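Local coordinates for KaiC-like domain-containing protein (Pyrococcus horikoshii, PDB 2EKD), which is of unknown function but carries a KaiC-like domain of a Pyrococcus family, and so probably shares its ancestry with the P-loop NTPases, at residues Val44-Leu49 and Val114-Leu119; Leu119-Leu124 and Ala151-Asn156. All blocks are in the same frame, centred on the assembly; numbering follows the deposited sequence.

Contact 1 of 2, residues Val44-Leu49 and Val114-Leu119; sequences VVDDIL and VINPVL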
ATOM      1  N   VAL F  44      34.419  19.809  10.806  1.00 24.43           N
ATOM      2  CA  VAL F  44      34.806  18.791   9.838  1.00 22.94           C
ATOM      3  C   VAL F  44      33.524  18.219   9.238  1.00 22.80           C
ATOM      4  O   VAL F  44      32.671  17.675   9.947  1.00 22.05           O
ATOM      5  CB  VAL F  44      35.618  17.650  10.470  1.00 23.85           C
ATOM      6  CG1 VAL F  44      35.903  16.576   9.423  1.00 23.38           C
ATOM      7  CG2 VAL F  44      36.929  18.189  11.014  1.00 25.83           C
ATOM      8  N   VAL F  45      33.396  18.354   7.925  1.00 21.24           N
ATOM      9  CA  VAL F  45      32.222  17.877   7.212  1.00 19.78           C
ATOM     10  C   VAL F  45      32.463  16.548   6.489  1.00 21.92           C
ATOM     11  O   VAL F  45      33.466  16.376   5.795  1.00 22.19           O
ATOM     12  CB  VAL F  45      31.766  18.923   6.160  1.00 19.18           C
ATOM     13  CG1 VAL F  45      30.577  18.393   5.369  1.00 18.59           C
ATOM     14  CG2 VAL F  45      31.417  20.243   6.843  1.00 14.59           C
ATOM     15  N   ASP F  46      31.552  15.601   6.677  1.00 22.04           N
ATOM     16  CA  ASP F  46      31.637  14.327   5.976  1.00 23.16           C
ATOM     17  C   ASP F  46      30.661  14.515   4.814  1.00 22.36           C
ATOM     18  O   ASP F  46      29.441  14.542   5.001  1.00 22.59           O
ATOM     19  CB  ASP F  46      31.208  13.166   6.874  1.00 23.59           C
ATOM     20  CG  ASP F  46      32.220  12.877   7.965  1.00 28.01           C
ATOM     21  OD1 ASP F  46      33.432  13.000   7.692  1.00 32.56           O
ATOM     22  OD2 ASP F  46      31.815  12.515   9.088  1.00 29.16           O
ATOM     23  N   ASP F  47      31.218  14.677   3.622  1.00 21.28           N
ATOM     24  CA  ASP F  47      30.434  14.924   2.422  1.00 20.88           C
ATOM     25  C   ASP F  47      30.145  13.661   1.615  1.00 19.57           C
ATOM     26  O   ASP F  47      31.009  13.140   0.903  1.00 17.75           O
ATOM     27  CB  ASP F  47      31.168  15.967   1.578  1.00 22.09           C
ATOM     28  CG  ASP F  47      30.463  16.282   0.285  1.00 24.17           C
ATOM     29  OD1 ASP F  47      29.266  15.949   0.146  1.00 25.66           O
ATOM     30  OD2 ASP F  47      31.115  16.885  -0.592  1.00 26.84           O
ATOM     31  N   ILE F  48      28.917  13.168   1.740  1.00 18.68           N
ATOM     32  CA  ILE F  48      28.510  11.967   1.023  1.00 19.44           C
ATOM     33  C   ILE F  48      27.861  12.322  -0.308  1.00 18.58           C
ATOM     34  O   ILE F  48      26.906  13.102  -0.364  1.00 18.33           O
ATOM     35  CB  ILE F  48      27.507  11.123   1.845  1.00 18.47           C
ATOM     36  CG1 ILE F  48      28.116  10.752   3.201  1.00 20.31           C
ATOM     37  CG2 ILE F  48      27.147   9.865   1.078  1.00 17.30           C
ATOM     38  CD1 ILE F  48      27.109  10.167   4.195  1.00 17.31           C
ATOM     39  N   LEU F  49      28.404  11.745  -1.376  1.00 19.70           N
ATOM     40  CA  LEU F  49      27.898  11.945  -2.729  1.00 18.00           C
ATOM     41  C   LEU F  49      27.618  13.390  -3.131  1.00 18.57           C
ATOM     42  O   LEU F  49      26.535  13.712  -3.614  1.00 18.99           O
ATOM     43  CB  LEU F  49      26.645  11.086  -2.924  1.00 17.76           C
ATOM     44  CG  LEU F  49      26.966   9.585  -2.935  1.00 20.49           C
ATOM     45  CD1 LEU F  49      25.697   8.750  -2.798  1.00 19.03           C
ATOM     46  CD2 LEU F  49      27.712   9.252  -4.234  1.00 18.86           C
ATOM     47  N   VAL F 114      35.515  18.149  17.716  1.00 30.74           N
ATOM     48  CA  VAL F 114      35.138  18.871  16.506  1.00 27.56           C
ATOM     49  C   VAL F 114      33.639  18.737  16.251  1.00 25.01           C
ATOM     50  O   VAL F 114      33.021  17.752  16.657  1.00 24.66           O
ATOM     51  CB  VAL F 114      35.891  18.333  15.247  1.00 27.44           C
ATOM     52  CG1 VAL F 114      37.399  18.342  15.481  1.00 27.22           C
ATOM     53  CG2 VAL F 114      35.427  16.935  14.918  1.00 24.93           C
ATOM     54  N   ILE F 115      33.053  19.740  15.606  1.00 23.88           N
ATOM     55  CA  ILE F 115      31.639  19.688  15.252  1.00 23.25           C
ATOM     56  C   ILE F 115      31.703  18.966  13.912  1.00 23.42           C
ATOM     57  O   ILE F 115      32.415  19.396  13.001  1.00 22.37           O
ATOM     58  CB  ILE F 115      31.034  21.101  15.103  1.00 22.99           C
ATOM     59  CG1 ILE F 115      31.099  21.830  16.453  1.00 23.85           C
ATOM     60  CG2 ILE F 115      29.589  21.009  14.624  1.00 21.08           C
ATOM     61  CD1 ILE F 115      30.472  21.063  17.606  1.00 23.40           C
ATOM     62  N   ASN F 116      30.969  17.864  13.807  1.00 22.60           N
ATOM     63  CA  ASN F 116      31.010  17.015  12.621  1.00 20.66           C
ATOM     64  C   ASN F 116      29.697  16.866  11.846  1.00 19.91           C
ATOM     65  O   ASN F 116      28.926  15.941  12.092  1.00 21.10           O
ATOM     66  CB  ASN F 116      31.517  15.629  13.059  1.00 20.00           C
ATOM     67  CG  ASN F 116      31.714  14.670  11.904  1.00 23.94           C
ATOM     68  OD1 ASN F 116      31.771  13.457  12.110  1.00 25.01           O
ATOM     69  ND2 ASN F 116      31.836  15.200  10.686  1.00 24.93           N
ATOM     70  N   PRO F 117      29.421  17.783  10.909  1.00 18.74           N
ATOM     71  CA  PRO F 117      28.181  17.670  10.137  1.00 18.60           C
ATOM     72  C   PRO F 117      28.361  16.600   9.066  1.00 17.87           C
ATOM     73  O   PRO F 117      29.324  16.640   8.306  1.00 16.16           O
ATOM     74  CB  PRO F 117      28.026  19.060   9.514  1.00 18.94           C
ATOM     75  CG  PRO F 117      28.792  19.959  10.471  1.00 20.94           C
ATOM     76  CD  PRO F 117      30.008  19.125  10.753  1.00 19.92           C
ATOM     77  N   VAL F 118      27.445  15.640   9.025  1.00 17.95           N
ATOM     78  CA  VAL F 118      27.482  14.567   8.032  1.00 16.07           C
ATOM     79  C   VAL F 118      26.304  14.810   7.096  1.00 16.65           C
ATOM     80  O   VAL F 118      25.151  14.812   7.530  1.00 16.80           O
ATOM     81  CB  VAL F 118      27.329  13.184   8.691  1.00 15.79           C
ATOM     82  CG1 VAL F 118      27.384  12.092   7.633  1.00 13.72           C
ATOM     83  CG2 VAL F 118      28.435  12.975   9.722  1.00 16.89           C
ATOM     84  N   LEU F 119      26.593  15.010   5.814  1.00 16.73           N
ATOM     85  CA  LEU F 119      25.554  15.297   4.837  1.00 15.75           C
ATOM     86  C   LEU F 119      25.362  14.214   3.773  1.00 17.68           C
ATOM     87  O   LEU F 119      26.322  13.581   3.324  1.00 17.74           O
ATOM     88  CB  LEU F 119      25.865  16.629   4.145  1.00 16.19           C
ATOM     89  CG  LEU F 119      26.307  17.818   5.014  1.00 16.89           C
ATOM     90  CD1 LEU F 119      26.661  19.002   4.113  1.00 17.55           C
ATOM     91  CD2 LEU F 119      25.205  18.203   5.991  1.00 13.78           C
TER
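Asn116 and Val44 meet where the parallel ladder between 44-48 and 114-119 has to work around a proline. Pro117 has no N-H to give, although its ring nitrogen lies in the register where Val44 O expects a donor. The side chain of Asn116 replaces it, with CG anti to its backbone N (chi1 -175°), and ND2 donates to Val44 O at 2.7 Å from 39° above the carbonyl plane. The same ND2 makes a second, weak bond to Asp46 OD2 at 3.1 Å, carboxylate and amide planes standing 87° apart. One amide nitrogen thus serves two buried acceptors, while Asp46 OD1 has a weak bond to Tyr102.

On both sides of this point ordinary backbone bonds run: Val44 N to Ile115 O, Asp46 N to Pro117 O at 2.9 Å, Leu119 N to Asp46 O, and Ile48 N to Leu119 O. This polar seam is the tight part. Among the apolar side chains the fit is closest at Ile48 CD1 on Val118 CG1, 3.9 Å, and slacker on the face that carries Val45 and Leu119, with Val45 CG1 to Leu119 CD1 at 4.2 Å, and at the N-terminal end, with Val44 CG2 to Val114 CB at 4.4 Å. Every touching residue is buried, so even the slack side is interior.

The pair lies inside the parallel part of a mixed sheet: strand 73-77 flanks 44-48 and strand 149-156 flanks 114-119, while Leu32 of helix 29-37 packs on Pro117 and Leu119.

Contact 2 of 2, residues Leu119-Leu124 and Ala151-Asn156; sequences LGLHKL and AFYFVN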
ATOM      1  N   LEU F 119      26.593  15.010   5.814  1.00 16.73           N
ATOM      2  CA  LEU F 119      25.554  15.297   4.837  1.00 15.75           C
ATOM      3  C   LEU F 119      25.362  14.214   3.773  1.00 17.68           C
ATOM      4  O   LEU F 119      26.322  13.581   3.324  1.00 17.74           O
ATOM      5  CB  LEU F 119      25.865  16.629   4.145  1.00 16.19           C
ATOM      6  CG  LEU F 119      26.307  17.818   5.014  1.00 16.89           C
ATOM      7  CD1 LEU F 119      26.661  19.002   4.113  1.00 17.55           C
ATOM      8  CD2 LEU F 119      25.205  18.203   5.991  1.00 13.78           C
ATOM      9  N   GLY F 120      24.104  14.010   3.386  1.00 16.82           N
ATOM     10  CA  GLY F 120      23.775  13.050   2.350  1.00 16.30           C
ATOM     11  C   GLY F 120      23.530  11.593   2.693  1.00 17.65           C
ATOM     12  O   GLY F 120      23.471  10.767   1.777  1.00 16.93           O
ATOM     13  N   LEU F 121      23.371  11.257   3.972  1.00 16.46           N
ATOM     14  CA  LEU F 121      23.149   9.855   4.349  1.00 16.69           C
ATOM     15  C   LEU F 121      21.932   9.199   3.680  1.00 16.97           C
ATOM     16  O   LEU F 121      21.978   8.014   3.316  1.00 14.40           O
ATOM     17  CB  LEU F 121      23.001   9.713   5.864  1.00 17.52           C
ATOM     18  CG  LEU F 121      23.093   8.260   6.350  1.00 19.99           C
ATOM     19  CD1 LEU F 121      24.545   7.820   6.263  1.00 18.40           C
ATOM     20  CD2 LEU F 121      22.589   8.120   7.780  1.00 17.30           C
ATOM     21  N   HIS F 122      20.843   9.954   3.536  1.00 15.26           N
ATOM     22  CA  HIS F 122      19.631   9.417   2.913  1.00 16.36           C
ATOM     23  C   HIS F 122      19.882   8.888   1.495  1.00 17.44           C
ATOM     24  O   HIS F 122      19.166   8.003   1.024  1.00 17.64           O
ATOM     25  CB  HIS F 122      18.526  10.473   2.873  1.00 14.20           C
ATOM     26  CG  HIS F 122      18.948  11.771   2.258  1.00 14.33           C
ATOM     27  ND1 HIS F 122      19.550  12.777   2.983  1.00 13.44           N
ATOM     28  CD2 HIS F 122      18.882  12.215   0.979  1.00 12.51           C
ATOM     29  CE1 HIS F 122      19.836  13.784   2.179  1.00 12.91           C
ATOM     30  NE2 HIS F 122      19.442  13.468   0.959  1.00 13.65           N
ATOM     31  N   LYS F 123      20.900   9.419   0.819  1.00 18.03           N
ATOM     32  CA  LYS F 123      21.219   8.961  -0.534  1.00 20.34           C
ATOM     33  C   LYS F 123      21.732   7.521  -0.514  1.00 20.16           C
ATOM     34  O   LYS F 123      21.337   6.705  -1.351  1.00 20.54           O
ATOM     35  CB  LYS F 123      22.262   9.879  -1.188  1.00 19.26           C
ATOM     36  CG  LYS F 123      21.735  11.266  -1.519  1.00 20.37           C
ATOM     37  CD  LYS F 123      22.838  12.174  -2.046  1.00 23.37           C
ATOM     38  CE  LYS F 123      22.309  13.586  -2.307  1.00 25.41           C
ATOM     39  NZ  LYS F 123      23.336  14.480  -2.929  1.00 26.04           N
ATOM     40  N   LEU F 124      22.606   7.210   0.439  1.00 19.30           N
ATOM     41  CA  LEU F 124      23.153   5.858   0.558  1.00 21.03           C
ATOM     42  C   LEU F 124      22.036   4.864   0.815  1.00 21.24           C
ATOM     43  O   LEU F 124      22.072   3.722   0.346  1.00 21.64           O
ATOM     44  CB  LEU F 124      24.142   5.770   1.717  1.00 20.41           C
ATOM     45  CG  LEU F 124      25.449   6.546   1.601  1.00 24.90           C
ATOM     46  CD1 LEU F 124      26.296   6.301   2.867  1.00 21.77           C
ATOM     47  CD2 LEU F 124      26.192   6.089   0.347  1.00 23.90           C
ATOM     48  N   ALA F 151      28.568  14.617  16.166  1.00 20.31           N
ATOM     49  CA  ALA F 151      28.131  14.482  14.780  1.00 18.88           C
ATOM     50  C   ALA F 151      26.676  14.909  14.573  1.00 19.80           C
ATOM     51  O   ALA F 151      25.800  14.616  15.392  1.00 19.06           O
ATOM     52  CB  ALA F 151      28.319  13.040  14.318  1.00 16.20           C
ATOM     53  N   PHE F 152      26.434  15.613  13.473  1.00 17.92           N
ATOM     54  CA  PHE F 152      25.095  16.066  13.123  1.00 18.13           C
ATOM     55  C   PHE F 152      24.769  15.476  11.753  1.00 17.03           C
ATOM     56  O   PHE F 152      25.265  15.963  10.740  1.00 18.47           O
ATOM     57  CB  PHE F 152      25.043  17.598  13.037  1.00 18.82           C
ATOM     58  CG  PHE F 152      25.142  18.295  14.369  1.00 20.12           C
ATOM     59  CD1 PHE F 152      24.015  18.469  15.169  1.00 20.41           C
ATOM     60  CD2 PHE F 152      26.363  18.776  14.826  1.00 20.68           C
ATOM     61  CE1 PHE F 152      24.104  19.113  16.404  1.00 22.21           C
ATOM     62  CE2 PHE F 152      26.462  19.418  16.062  1.00 23.60           C
ATOM     63  CZ  PHE F 152      25.329  19.586  16.852  1.00 21.58           C
ATOM     64  N   TYR F 153      23.960  14.422  11.722  1.00 16.93           N
ATOM     65  CA  TYR F 153      23.582  13.805  10.453  1.00 16.61           C
ATOM     66  C   TYR F 153      22.341  14.473   9.876  1.00 17.12           C
ATOM     67  O   TYR F 153      21.235  14.283  10.386  1.00 16.61           O
ATOM     68  CB  TYR F 153      23.295  12.315  10.627  1.00 16.77           C
ATOM     69  CG  TYR F 153      24.508  11.432  10.817  1.00 18.36           C
ATOM     70  CD1 TYR F 153      25.207  11.408  12.028  1.00 17.39           C
ATOM     71  CD2 TYR F 153      24.934  10.589   9.794  1.00 20.17           C
ATOM     72  CE1 TYR F 153      26.294  10.558  12.211  1.00 19.56           C
ATOM     73  CE2 TYR F 153      26.018   9.738   9.963  1.00 21.34           C
ATOM     74  CZ  TYR F 153      26.693   9.723  11.169  1.00 21.17           C
ATOM     75  OH  TYR F 153      27.762   8.871  11.316  1.00 22.58           O
ATOM     76  N   PHE F 154      22.534  15.270   8.825  1.00 17.34           N
ATOM     77  CA  PHE F 154      21.428  15.950   8.155  1.00 15.59           C
ATOM     78  C   PHE F 154      20.796  14.950   7.197  1.00 16.25           C
ATOM     79  O   PHE F 154      21.422  14.556   6.213  1.00 18.29           O
ATOM     80  CB  PHE F 154      21.929  17.145   7.344  1.00 14.54           C
ATOM     81  CG  PHE F 154      22.216  18.371   8.160  1.00 14.80           C
ATOM     82  CD1 PHE F 154      23.255  18.386   9.087  1.00 14.39           C
ATOM     83  CD2 PHE F 154      21.471  19.530   7.971  1.00 14.47           C
ATOM     84  CE1 PHE F 154      23.549  19.540   9.814  1.00 11.95           C
ATOM     85  CE2 PHE F 154      21.756  20.691   8.689  1.00 13.34           C
ATOM     86  CZ  PHE F 154      22.801  20.694   9.614  1.00 13.25           C
ATOM     87  N   VAL F 155      19.568  14.533   7.475  1.00 15.88           N
ATOM     88  CA  VAL F 155      18.903  13.577   6.601  1.00 15.62           C
ATOM     89  C   VAL F 155      17.530  14.061   6.157  1.00 15.57           C
ATOM     90  O   VAL F 155      16.783  14.651   6.939  1.00 15.04           O
ATOM     91  CB  VAL F 155      18.719  12.201   7.287  1.00 16.63           C
ATOM     92  CG1 VAL F 155      20.066  11.682   7.809  1.00 16.17           C
ATOM     93  CG2 VAL F 155      17.704  12.314   8.418  1.00 15.90           C
ATOM     94  N   ASN F 156      17.219  13.830   4.886  1.00 15.27           N
ATOM     95  CA  ASN F 156      15.919  14.185   4.349  1.00 15.67           C
ATOM     96  C   ASN F 156      15.035  13.023   4.805  1.00 15.92           C
ATOM     97  O   ASN F 156      15.066  11.942   4.226  1.00 16.00           O
ATOM     98  CB  ASN F 156      15.964  14.258   2.825  1.00 15.37           C
ATOM     99  CG  ASN F 156      14.657  14.725   2.236  1.00 14.42           C
ATOM    100  OD1 ASN F 156      13.597  14.251   2.625  1.00 16.11           O
ATOM    101  ND2 ASN F 156      14.725  15.653   1.284  1.00 15.06           N
TER
HETATM  102  O   HOH W   1      22.103  15.931   4.015  1.00 15.78           O
HETATM  103  O   HOH W   2      23.500  12.752   6.660  1.00 22.15           O
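Leu119 and Phe154 still have their CA atoms 5.3 Å apart, but beyond them the chain directions of 119-122 and 153-156 differ by 49°, and the two chains diverge into the start of helix 121-127. Two waters fill the fork at Phe154 O. One donates to that oxygen and accepts from Gly120 N; the other donates to it and accepts from Leu121 N. Gly120 suits the turn, because at its backbone angles a side chain would jam against Leu119 O.

Leu119 runs beside Phe154, pointing the same way, and its CD2 branch touches CB, CG and CD1 of Phe154, the last at 3.7 Å. Leu121 meets Val155 and Tyr153: its CB touches Val155 CG1, and its CD2 touches Tyr153 CD2, the side chains of Leu121 and Tyr153 crossing obliquely. The imidazole of His122 lies between Asn156 CB and the backbone carbon of Gly120. With CG between the backbone N and the carbonyl carbon (chi1 52°), the ring is brought over Asn156; Asn156 CB stands over the centre of one face in a CH-pi contact, 3.8 Å from the His122 ring centroid and 4° off the normal, and Gly120 C lies near the rim of the opposite face. An alanine in place of His122 would probably leave Asn156 CB without its aromatic partner and open a gap between it and Gly120 C.

Asn156 is the N-cap of helix 157-163, its OD1 reaching Val159 N weakly and its ND2 bonding Glu173 of the second subunit. The chemistry is mixed: two waters link the amides of Gly120 and Leu121 to Phe154 O where the chains diverge, and a helix-cap residue packs on a ring at the subunit interface.

In the fold
After helix 5-9, strand 17-22 and helix 29-37 comes strand 44-48, the first segment of contact 1; the chain then runs through helices 51-61, 67-70 and 99-105 and strands 73-77 and 85-90 before contact 1 closes at 114-119. Contact 2 opens at Leu119, which both share, and closes at strand 149-156 after helices 121-127 and 130-141. The two loops therefore follow in series, neither nesting nor crossing. Together they place strands 44-48, 114-119 and 149-156 side by side and parallel in the sheet, the second loop being a beta-alpha-beta connection between neighbouring strands. Asn116 and Val118 face Phe152 across that join, through probable backbone bonds, and Leu49 O receives a weak bond from Lys123, coupling the two contacts again.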